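Local coordinates for protein aminotransferase AspB (Helicobacter pylori 26695, PDB 3EZS) that probably binds pyridoxal 5'-phosphate and carries out transamination as a class I/II aminotransferase, working with a second copy of itself in a dimer, at residues P6-R11 against L338-N343; P109-P114 against K126-K131; N318-A323 against T334-Y339. All blocks are in the same frame, centred on the assembly; numbering follows the deposited sequence.

Interaction 1: residues P6-R11 against L338-N343; sequences PYPFER and LYLGRN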
loop_
_atom_site.group_PDB
_atom_site.type_symbol
_atom_site.label_atom_id
_atom_site.label_comp_id
_atom_site.label_asym_id
_atom_site.label_seq_id
_atom_site.Cartn_x
_atom_site.Cartn_y
_atom_site.Cartn_z
ATOM N N PRO A 6 -16.856 0.781 -14.034
ATOM C CA PRO A 6 -16.288 -0.522 -14.356
ATOM C C PRO A 6 -14.917 -0.399 -15.016
ATOM O O PRO A 6 -14.635 0.596 -15.696
ATOM C CB PRO A 6 -17.299 -1.121 -15.331
ATOM C CG PRO A 6 -18.031 0.026 -15.891
ATOM C CD PRO A 6 -18.064 1.069 -14.823
ATOM N N TYR A 7 -14.083 -1.406 -14.817
ATOM C CA TYR A 7 -12.743 -1.378 -15.392
ATOM C C TYR A 7 -12.779 -1.849 -16.842
ATOM O O TYR A 7 -13.741 -2.499 -17.268
ATOM C CB TYR A 7 -11.741 -2.189 -14.561
ATOM C CG TYR A 7 -11.145 -1.421 -13.388
ATOM C CD1 TYR A 7 -11.751 -1.434 -12.135
ATOM C CD2 TYR A 7 -9.969 -0.682 -13.540
ATOM C CE1 TYR A 7 -11.204 -0.735 -11.064
ATOM C CE2 TYR A 7 -9.410 0.023 -12.478
ATOM C CZ TYR A 7 -10.033 -0.011 -11.240
ATOM O OH TYR A 7 -9.502 0.678 -10.175
ATOM N N PRO A 8 -11.745 -1.488 -17.632
ATOM C CA PRO A 8 -11.733 -1.920 -19.024
ATOM C C PRO A 8 -11.983 -3.413 -19.237
ATOM O O PRO A 8 -12.747 -3.776 -20.130
ATOM C CB PRO A 8 -10.327 -1.532 -19.492
ATOM C CG PRO A 8 -9.988 -0.335 -18.662
ATOM C CD PRO A 8 -10.593 -0.612 -17.324
ATOM N N PHE A 9 -11.379 -4.274 -18.423
ATOM C CA PHE A 9 -11.588 -5.728 -18.591
ATOM C C PHE A 9 -13.038 -6.158 -18.348
ATOM O O PHE A 9 -13.497 -7.122 -18.959
ATOM C CB PHE A 9 -10.587 -6.566 -17.766
ATOM C CG PHE A 9 -10.940 -6.723 -16.294
ATOM C CD1 PHE A 9 -11.698 -7.815 -15.858
ATOM C CD2 PHE A 9 -10.460 -5.827 -15.342
ATOM C CE1 PHE A 9 -12.014 -7.978 -14.516
ATOM C CE2 PHE A 9 -10.768 -5.987 -13.984
ATOM C CZ PHE A 9 -11.545 -7.060 -13.574
ATOM N N GLU A 10 -13.767 -5.440 -17.485
ATOM C CA GLU A 10 -15.196 -5.742 -17.232
ATOM C C GLU A 10 -16.055 -5.331 -18.417
ATOM O O GLU A 10 -17.027 -6.016 -18.775
ATOM C CB GLU A 10 -15.714 -5.020 -15.989
ATOM C CG GLU A 10 -15.010 -5.393 -14.696
ATOM C CD GLU A 10 -15.581 -4.661 -13.472
ATOM O OE1 GLU A 10 -16.196 -3.586 -13.645
ATOM O OE2 GLU A 10 -15.389 -5.158 -12.338
ATOM N N ARG A 11 -15.715 -4.196 -19.020
ATOM C CA ARG A 11 -16.438 -3.737 -20.191
ATOM C C ARG A 11 -16.224 -4.731 -21.353
ATOM O O ARG A 11 -17.143 -4.994 -22.130
ATOM C CB ARG A 11 -16.015 -2.307 -20.570
ATOM C CG ARG A 11 -16.292 -1.273 -19.464
ATOM C CD ARG A 11 -16.051 0.175 -19.893
ATOM N NE ARG A 11 -17.026 0.632 -20.876
ATOM C CZ ARG A 11 -16.986 1.808 -21.517
ATOM N NH1 ARG A 11 -16.004 2.684 -21.299
ATOM N NH2 ARG A 11 -17.936 2.108 -22.400
ATOM N N LEU A 338 -12.236 2.468 -26.818
ATOM C CA LEU A 338 -13.326 3.230 -26.231
ATOM C C LEU A 338 -13.324 3.049 -24.715
ATOM O O LEU A 338 -13.538 4.011 -23.954
ATOM C CB LEU A 338 -14.655 2.768 -26.822
ATOM C CG LEU A 338 -15.930 3.568 -26.542
ATOM C CD1 LEU A 338 -15.972 4.882 -27.388
ATOM C CD2 LEU A 338 -17.152 2.664 -26.825
ATOM N N TYR A 339 -13.020 1.821 -24.290
ATOM C CA TYR A 339 -12.986 1.451 -22.878
ATOM C C TYR A 339 -11.828 2.050 -22.089
ATOM O O TYR A 339 -11.774 1.887 -20.876
ATOM C CB TYR A 339 -12.980 -0.078 -22.703
ATOM C CG TYR A 339 -14.086 -0.829 -23.418
ATOM C CD1 TYR A 339 -15.324 -0.231 -23.700
ATOM C CD2 TYR A 339 -13.936 -2.178 -23.714
ATOM C CE1 TYR A 339 -16.341 -0.935 -24.331
ATOM C CE2 TYR A 339 -14.961 -2.901 -24.331
ATOM C CZ TYR A 339 -16.153 -2.270 -24.645
ATOM O OH TYR A 339 -17.156 -2.972 -25.276
ATOM N N LEU A 340 -10.899 2.720 -22.768
ATOM C CA LEU A 340 -9.796 3.404 -22.111
ATOM C C LEU A 340 -9.944 4.921 -22.133
ATOM O O LEU A 340 -9.083 5.623 -21.606
ATOM C CB LEU A 340 -8.462 3.023 -22.770
ATOM C CG LEU A 340 -7.959 1.606 -22.558
ATOM C CD1 LEU A 340 -6.658 1.393 -23.314
ATOM C CD2 LEU A 340 -7.771 1.331 -21.079
ATOM N N GLY A 341 -11.029 5.436 -22.714
ATOM C CA GLY A 341 -11.207 6.866 -22.848
ATOM C C GLY A 341 -12.563 7.378 -22.456
ATOM O O GLY A 341 -13.405 6.636 -21.983
ATOM N N ARG A 342 -12.731 8.677 -22.649
ATOM C CA ARG A 342 -13.979 9.400 -22.402
ATOM C C ARG A 342 -14.324 10.196 -23.662
ATOM O O ARG A 342 -13.477 10.367 -24.548
ATOM C CB ARG A 342 -13.814 10.348 -21.209
ATOM C CG ARG A 342 -13.505 9.681 -19.861
ATOM C CD ARG A 342 -14.689 8.882 -19.365
ATOM N NE ARG A 342 -14.424 8.098 -18.151
ATOM C CZ ARG A 342 -13.766 6.930 -18.111
ATOM N NH1 ARG A 342 -13.266 6.370 -19.203
ATOM N NH2 ARG A 342 -13.596 6.305 -16.957
ATOM N N ASN A 343 -15.568 10.669 -23.720
ATOM C CA ASN A 343 -16.103 11.469 -24.820
ATOM C C ASN A 343 -15.940 10.807 -26.162
ATOM O O ASN A 343 -15.683 11.487 -27.143
ATOM C CB ASN A 343 -15.487 12.879 -24.851
ATOM C CG ASN A 343 -15.535 13.564 -23.501
ATOM O OD1 ASN A 343 -14.499 13.931 -22.940
ATOM N ND2 ASN A 343 -16.718 13.678 -22.947
HETATM O O HOH W 1 -13.544 1.612 -18.587
HETATM O O HOH W 2 -19.169 -3.269 -22.804
HETATM O O HOH W 3 -16.276 6.024 -21.689
#
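The hydroxyl of Y339 has two hydrogen-bond partners: it donates to the carboxylate of E320, and a water that also donates to R11 O donates a hydrogen bond to it. That water lies 3.2 Å from Y339 OH and 2.7 Å from R11 O, so it links the phenol to the first turn of the N-terminal helix. R11 lies over one face of the ring. Its CB stands 3.6 Å from the ring centroid, only 8° off the normal, a CH-pi contact over the middle of the face. The chain then bends at chi3 (69°), which puts NE 3.4 Å from Y339 CD1 at the rim. There the guanidinium has CD1 over the centre of one of its faces, but its plane is turned 42° from that of the ring, so this is not a flat stack. In the fold, the contact sets the start of helix 8-16 against the short 3-10 turn that follows strand 335-336, bringing the N terminus onto the C-terminal part of the chain, as in the small domain of class I aminotransferases. Y7 is at the N-cap position, and its backbone N bonds to E10 OE1. One residue on, P8 CG touches both a backbone oxygen and a side chain: it lies 3.6 Å from Y339 O and 3.7 Å from L340 CD2, and the P8 and L340 side chains cross at about a right angle. Further along, R342 turns back so that NH1 reaches G341 O at 2.8 Å. With R11 NH1 5.0 Å from R342 NH1, two like charges come near each other, and the salt bridge from R342 to E122 probably eases the repulsion.

Interaction 2: residues P109-P114 against K126-K131; sequences PTIAYP and KFIKAK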
loop_
_atom_site.group_PDB
_atom_site.type_symbol
_atom_site.label_atom_id
_atom_site.label_comp_id
_atom_site.label_asym_id
_atom_site.label_seq_id
_atom_site.Cartn_x
_atom_site.Cartn_y
_atom_site.Cartn_z
ATOM N N PRO A 109 -9.435 21.723 -6.900
ATOM C CA PRO A 109 -8.249 21.442 -7.689
ATOM C C PRO A 109 -8.590 20.940 -9.086
ATOM O O PRO A 109 -9.662 20.386 -9.289
ATOM C CB PRO A 109 -7.529 20.380 -6.868
ATOM C CG PRO A 109 -8.608 19.698 -6.090
ATOM C CD PRO A 109 -9.619 20.755 -5.803
ATOM N N THR A 110 -7.686 21.181 -10.035
ATOM C CA THR A 110 -7.859 20.777 -11.429
ATOM C C THR A 110 -6.664 19.964 -11.900
ATOM O O THR A 110 -5.527 20.426 -11.807
ATOM C CB THR A 110 -7.984 21.985 -12.339
ATOM O OG1 THR A 110 -9.050 22.831 -11.871
ATOM C CG2 THR A 110 -8.235 21.524 -13.786
ATOM N N ILE A 111 -6.922 18.757 -12.403
ATOM C CA ILE A 111 -5.874 17.881 -12.872
ATOM C C ILE A 111 -6.031 17.678 -14.381
ATOM O O ILE A 111 -7.154 17.573 -14.881
ATOM C CB ILE A 111 -5.928 16.531 -12.138
ATOM C CG1 ILE A 111 -5.755 16.735 -10.626
ATOM C CG2 ILE A 111 -4.858 15.580 -12.668
ATOM C CD1 ILE A 111 -5.878 15.408 -9.818
ATOM N N ALA A 112 -4.911 17.656 -15.106
ATOM C CA ALA A 112 -4.939 17.411 -16.555
ATOM C C ALA A 112 -4.246 16.097 -16.846
ATOM O O ALA A 112 -3.245 15.771 -16.218
ATOM C CB ALA A 112 -4.272 18.540 -17.333
ATOM N N TYR A 113 -4.818 15.322 -17.757
ATOM C CA TYR A 113 -4.197 14.072 -18.212
ATOM C C TYR A 113 -4.709 13.734 -19.611
ATOM O O TYR A 113 -5.760 14.233 -20.017
ATOM C CB TYR A 113 -4.389 12.916 -17.210
ATOM C CG TYR A 113 -5.804 12.680 -16.713
ATOM C CD1 TYR A 113 -6.298 13.381 -15.619
ATOM C CD2 TYR A 113 -6.626 11.721 -17.296
ATOM C CE1 TYR A 113 -7.583 13.156 -15.146
ATOM C CE2 TYR A 113 -7.912 11.492 -16.828
ATOM C CZ TYR A 113 -8.385 12.214 -15.756
ATOM O OH TYR A 113 -9.663 11.996 -15.282
ATOM N N PRO A 114 -3.976 12.882 -20.359
ATOM C CA PRO A 114 -4.445 12.603 -21.723
ATOM C C PRO A 114 -5.696 11.714 -21.799
ATOM O O PRO A 114 -6.138 11.150 -20.787
ATOM C CB PRO A 114 -3.241 11.917 -22.393
ATOM C CG PRO A 114 -2.107 12.005 -21.409
ATOM C CD PRO A 114 -2.729 12.150 -20.059
ATOM N N LYS A 126 -10.705 11.660 -8.832
ATOM C CA LYS A 126 -11.950 11.490 -8.081
ATOM C C LYS A 126 -11.685 11.490 -6.576
ATOM O O LYS A 126 -12.411 12.115 -5.819
ATOM C CB LYS A 126 -12.643 10.177 -8.447
ATOM C CG LYS A 126 -13.393 10.164 -9.768
ATOM C CD LYS A 126 -13.970 8.773 -9.965
ATOM C CE LYS A 126 -14.961 8.713 -11.088
ATOM N NZ LYS A 126 -15.533 7.350 -11.087
ATOM N N PHE A 127 -10.625 10.798 -6.157
ATOM C CA PHE A 127 -10.288 10.701 -4.735
ATOM C C PHE A 127 -10.008 12.052 -4.065
ATOM O O PHE A 127 -10.361 12.242 -2.897
ATOM C CB PHE A 127 -9.117 9.738 -4.522
ATOM C CG PHE A 127 -8.842 9.418 -3.073
ATOM C CD1 PHE A 127 -9.869 8.984 -2.230
ATOM C CD2 PHE A 127 -7.551 9.485 -2.567
ATOM C CE1 PHE A 127 -9.621 8.671 -0.907
ATOM C CE2 PHE A 127 -7.291 9.157 -1.232
ATOM C CZ PHE A 127 -8.328 8.752 -0.407
ATOM N N ILE A 128 -9.397 12.988 -4.799
ATOM C CA ILE A 128 -9.126 14.336 -4.266
ATOM C C ILE A 128 -10.203 15.338 -4.765
ATOM O O ILE A 128 -10.057 16.541 -4.624
ATOM C CB ILE A 128 -7.644 14.777 -4.581
ATOM C CG1 ILE A 128 -7.207 16.013 -3.763
ATOM C CG2 ILE A 128 -7.439 14.999 -6.105
ATOM C CD1 ILE A 128 -7.349 15.899 -2.220
ATOM N N LYS A 129 -11.296 14.825 -5.327
ATOM C CA LYS A 129 -12.420 15.643 -5.801
ATOM C C LYS A 129 -11.984 16.767 -6.735
ATOM O O LYS A 129 -12.402 17.909 -6.596
ATOM C CB LYS A 129 -13.210 16.206 -4.615
ATOM C CG LYS A 129 -13.614 15.160 -3.587
ATOM C CD LYS A 129 -14.573 15.742 -2.565
ATOM C CE LYS A 129 -14.996 14.718 -1.513
ATOM N NZ LYS A 129 -13.913 14.323 -0.555
ATOM N N ALA A 130 -11.147 16.416 -7.702
ATOM C CA ALA A 130 -10.616 17.362 -8.659
ATOM C C ALA A 130 -11.384 17.338 -9.970
ATOM O O ALA A 130 -11.969 16.315 -10.359
ATOM C CB ALA A 130 -9.130 17.037 -8.943
ATOM N N LYS A 131 -11.353 18.481 -10.645
ATOM C CA LYS A 131 -11.878 18.633 -11.989
ATOM C C LYS A 131 -10.806 18.052 -12.933
ATOM O O LYS A 131 -9.614 18.316 -12.760
ATOM C CB LYS A 131 -12.063 20.111 -12.300
ATOM C CG LYS A 131 -12.657 20.388 -13.678
ATOM C CD LYS A 131 -12.546 21.859 -14.070
ATOM C CE LYS A 131 -12.856 22.045 -15.568
ATOM N NZ LYS A 131 -12.531 23.420 -16.048
#
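I111 and I128 meet because of how their first torsions are set. In I111, CG1 lies anti to the carbonyl carbon (chi1 -60°) and the chain runs on extended to CD1; in I128, CG1 is anti to the backbone N (chi1 -166°), which leaves CG2 in the crowded position between N and the carbonyl carbon. CG2 therefore faces I111 CD1 at 4.0 Å, the side chains crossing at about a right angle. The same CD1 sits 3.7 Å from A130 CB. P109 presses on the turn too: its CG lies 3.9 Å from A130 CB and also touches the carbonyl oxygen of I128. These residues close a beta-alpha-beta unit in the large mixed sheet: strand 110-115, helix 120-127, then strand 131-136 beside the first and parallel to it, at the edge of the sheet within this chain. The helix stops in a Schellman motif, with K129 as the C-prime residue at positive phi and A130 N bonded back to A125 O. Immediately afterwards the chain joins the sheet. K131 N donates to P109 O at 2.9 Å, and K131 O takes the N-H of I111, with I111 N at 2.8 Å. Both carbonyls have a weaker second partner, a CA-H: P109 O is approached by A130 CA at 3.2 Å, and K131 O by T110 CA at 3.3 Å. T110 and K131 form the parallel bridge, their side chains side by side and pointing the same way; the lysine chain then extends away past T110 OG1. On the turn itself, K129 heads outward to the dimer interface, where it makes a cation-pi contact with F104 of the second subunit.

Interaction 3: residues N318-A323 against T334-Y339; sequences NGENFA and TLPALY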
loop_
_atom_site.group_PDB
_atom_site.type_symbol
_atom_site.label_atom_id
_atom_site.label_comp_id
_atom_site.label_asym_id
_atom_site.label_seq_id
_atom_site.Cartn_x
_atom_site.Cartn_y
_atom_site.Cartn_z
ATOM N N ASN A 318 -14.977 0.330 -36.288
ATOM C CA ASN A 318 -15.516 0.465 -34.942
ATOM C C ASN A 318 -14.803 -0.567 -34.069
ATOM O O ASN A 318 -14.859 -1.769 -34.355
ATOM C CB ASN A 318 -17.029 0.204 -34.963
ATOM C CG ASN A 318 -17.671 0.342 -33.594
ATOM O OD1 ASN A 318 -18.013 -0.650 -32.964
ATOM N ND2 ASN A 318 -17.798 1.571 -33.109
ATOM N N GLY A 319 -14.136 -0.109 -33.018
ATOM C CA GLY A 319 -13.391 -1.007 -32.123
ATOM C C GLY A 319 -14.212 -2.119 -31.481
ATOM O O GLY A 319 -13.773 -3.291 -31.434
ATOM N N GLU A 320 -15.395 -1.761 -30.979
ATOM C CA GLU A 320 -16.278 -2.728 -30.325
ATOM C C GLU A 320 -16.707 -3.829 -31.281
ATOM O O GLU A 320 -16.578 -5.014 -30.979
ATOM C CB GLU A 320 -17.509 -2.038 -29.724
ATOM C CG GLU A 320 -17.262 -1.282 -28.400
ATOM C CD GLU A 320 -18.587 -0.914 -27.720
ATOM O OE1 GLU A 320 -19.352 -0.098 -28.291
ATOM O OE2 GLU A 320 -18.865 -1.457 -26.619
ATOM N N ASN A 321 -17.208 -3.427 -32.441
ATOM C CA ASN A 321 -17.607 -4.370 -33.463
ATOM C C ASN A 321 -16.473 -5.242 -33.989
ATOM O O ASN A 321 -16.688 -6.433 -34.263
ATOM C CB ASN A 321 -18.271 -3.631 -34.626
ATOM C CG ASN A 321 -19.637 -3.074 -34.254
ATOM O OD1 ASN A 321 -20.172 -3.360 -33.174
ATOM N ND2 ASN A 321 -20.214 -2.293 -35.150
ATOM N N PHE A 322 -15.287 -4.657 -34.142
ATOM C CA PHE A 322 -14.120 -5.390 -34.621
ATOM C C PHE A 322 -13.715 -6.435 -33.583
ATOM O O PHE A 322 -13.368 -7.552 -33.932
ATOM C CB PHE A 322 -12.959 -4.421 -34.898
ATOM C CG PHE A 322 -11.757 -5.057 -35.552
ATOM C CD1 PHE A 322 -11.692 -5.196 -36.924
ATOM C CD2 PHE A 322 -10.677 -5.482 -34.798
ATOM C CE1 PHE A 322 -10.582 -5.778 -37.532
ATOM C CE2 PHE A 322 -9.563 -6.041 -35.394
ATOM C CZ PHE A 322 -9.522 -6.205 -36.774
ATOM N N ALA A 323 -13.765 -6.059 -32.309
ATOM C CA ALA A 323 -13.416 -6.984 -31.222
ATOM C C ALA A 323 -14.345 -8.190 -31.223
ATOM O O ALA A 323 -13.871 -9.302 -31.063
ATOM C CB ALA A 323 -13.447 -6.292 -29.845
ATOM N N THR A 334 -9.100 -8.724 -28.365
ATOM C CA THR A 334 -8.519 -7.388 -28.508
ATOM C C THR A 334 -9.327 -6.435 -27.624
ATOM O O THR A 334 -10.456 -6.745 -27.246
ATOM C CB THR A 334 -8.506 -6.926 -29.987
ATOM O OG1 THR A 334 -9.850 -6.702 -30.449
ATOM C CG2 THR A 334 -7.806 -7.988 -30.892
ATOM N N LEU A 335 -8.749 -5.284 -27.289
ATOM C CA LEU A 335 -9.381 -4.300 -26.412
ATOM C C LEU A 335 -9.851 -3.061 -27.188
ATOM O O LEU A 335 -9.022 -2.306 -27.713
ATOM C CB LEU A 335 -8.389 -3.853 -25.319
ATOM C CG LEU A 335 -8.847 -2.809 -24.283
ATOM C CD1 LEU A 335 -10.040 -3.339 -23.424
ATOM C CD2 LEU A 335 -7.687 -2.357 -23.378
ATOM N N PRO A 336 -11.175 -2.852 -27.281
ATOM C CA PRO A 336 -11.657 -1.614 -27.879
ATOM C C PRO A 336 -11.130 -0.420 -27.072
ATOM O O PRO A 336 -11.274 -0.403 -25.831
ATOM C CB PRO A 336 -13.177 -1.725 -27.733
ATOM C CG PRO A 336 -13.458 -3.131 -27.607
ATOM C CD PRO A 336 -12.295 -3.718 -26.877
ATOM N N ALA A 337 -10.525 0.556 -27.761
ATOM C CA ALA A 337 -9.933 1.723 -27.093
ATOM C C ALA A 337 -10.967 2.637 -26.445
ATOM O O ALA A 337 -10.611 3.477 -25.602
ATOM C CB ALA A 337 -9.022 2.508 -28.043
ATOM N N LEU A 338 -12.236 2.468 -26.818
ATOM C CA LEU A 338 -13.326 3.230 -26.231
ATOM C C LEU A 338 -13.324 3.049 -24.715
ATOM O O LEU A 338 -13.538 4.011 -23.954
ATOM C CB LEU A 338 -14.655 2.768 -26.822
ATOM C CG LEU A 338 -15.930 3.568 -26.542
ATOM C CD1 LEU A 338 -15.972 4.882 -27.388
ATOM C CD2 LEU A 338 -17.152 2.664 -26.825
ATOM N N TYR A 339 -13.020 1.821 -24.290
ATOM C CA TYR A 339 -12.986 1.451 -22.878
ATOM C C TYR A 339 -11.828 2.050 -22.089
ATOM O O TYR A 339 -11.774 1.887 -20.876
ATOM C CB TYR A 339 -12.980 -0.078 -22.703
ATOM C CG TYR A 339 -14.086 -0.829 -23.418
ATOM C CD1 TYR A 339 -15.324 -0.231 -23.700
ATOM C CD2 TYR A 339 -13.936 -2.178 -23.714
ATOM C CE1 TYR A 339 -16.341 -0.935 -24.331
ATOM C CE2 TYR A 339 -14.961 -2.901 -24.331
ATOM C CZ TYR A 339 -16.153 -2.270 -24.645
ATOM O OH TYR A 339 -17.156 -2.972 -25.276
HETATM O O HOH W 4 -11.198 -9.509 -30.321
#
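Hydrogen bonds first: Y339 OH donates to E320 OE2 at 2.6 Å, a short bond that uses the anti lone pair of the carboxylate oxygen. In E320, CD is anti to CA (chi2 -167°), so the chain runs out extended. OE2 lies at the edge of the tyrosine ring, near its plane, while the carboxylate itself is turned 86° to the ring. A second polar link runs through a water, which donates to A323 O at 2.8 Å and accepts from T334 OG1 at 3.1 Å. Within the helix, N318 is the N-cap, its OD1 taking the N-H of N321. The apolar contacts centre on P336: its CG rests 3.9 Å from A323 CB, and its CB lies over one face of the Y339 ring, toward the rim. The proline also meets backbone, CB packing where G319 joins E320. With no side chain on G319, its CA comes within 4.6 Å of P336 CA. Two further van der Waals contacts set carbon against oxygen: P336 CG lies 3.8 Å from G319 O, and the methyl L338 CD2 lies 3.8 Å from E320 OE1. Together these contacts pack helix 319-330 against strand 335-336, an outer strand, within this chain, of the small antiparallel sheet near the C terminus; L15 of helix 8-16 touches E320, P336 and Y339 and so adds a third element. For the chemistry, E320 accepts a hydrogen bond from a phenol rather than meeting a cation across this contact, and it sits in the first turn of its helix. The O-H donor of Y339, together with the N-terminal end of the helix, would tend to stabilise a negative carboxylate.

How the interactions relate
Starting at the N terminus, the chain enters helix 8-16 at residues 6-11, whose partners lie 327 residues on; interaction 1 therefore closes a very long loop. Nested inside it, interaction 2 closes a short one, returning from strand 110-115 through helix 120-127 to strand 131-136 in the large sheet; it does not touch interaction 1. After that comes interaction 3, another short loop, from helix 319-330 back to strand 335-336. It ends on the same stretch as interaction 1, sharing L338 and Y339, and L340 CD1 packs on L335 CD2 (3.9 Å). Their centres are about 10 Å apart. Together they tie helix 8-16 and helix 319-330 to the sheet that holds strand 335-336.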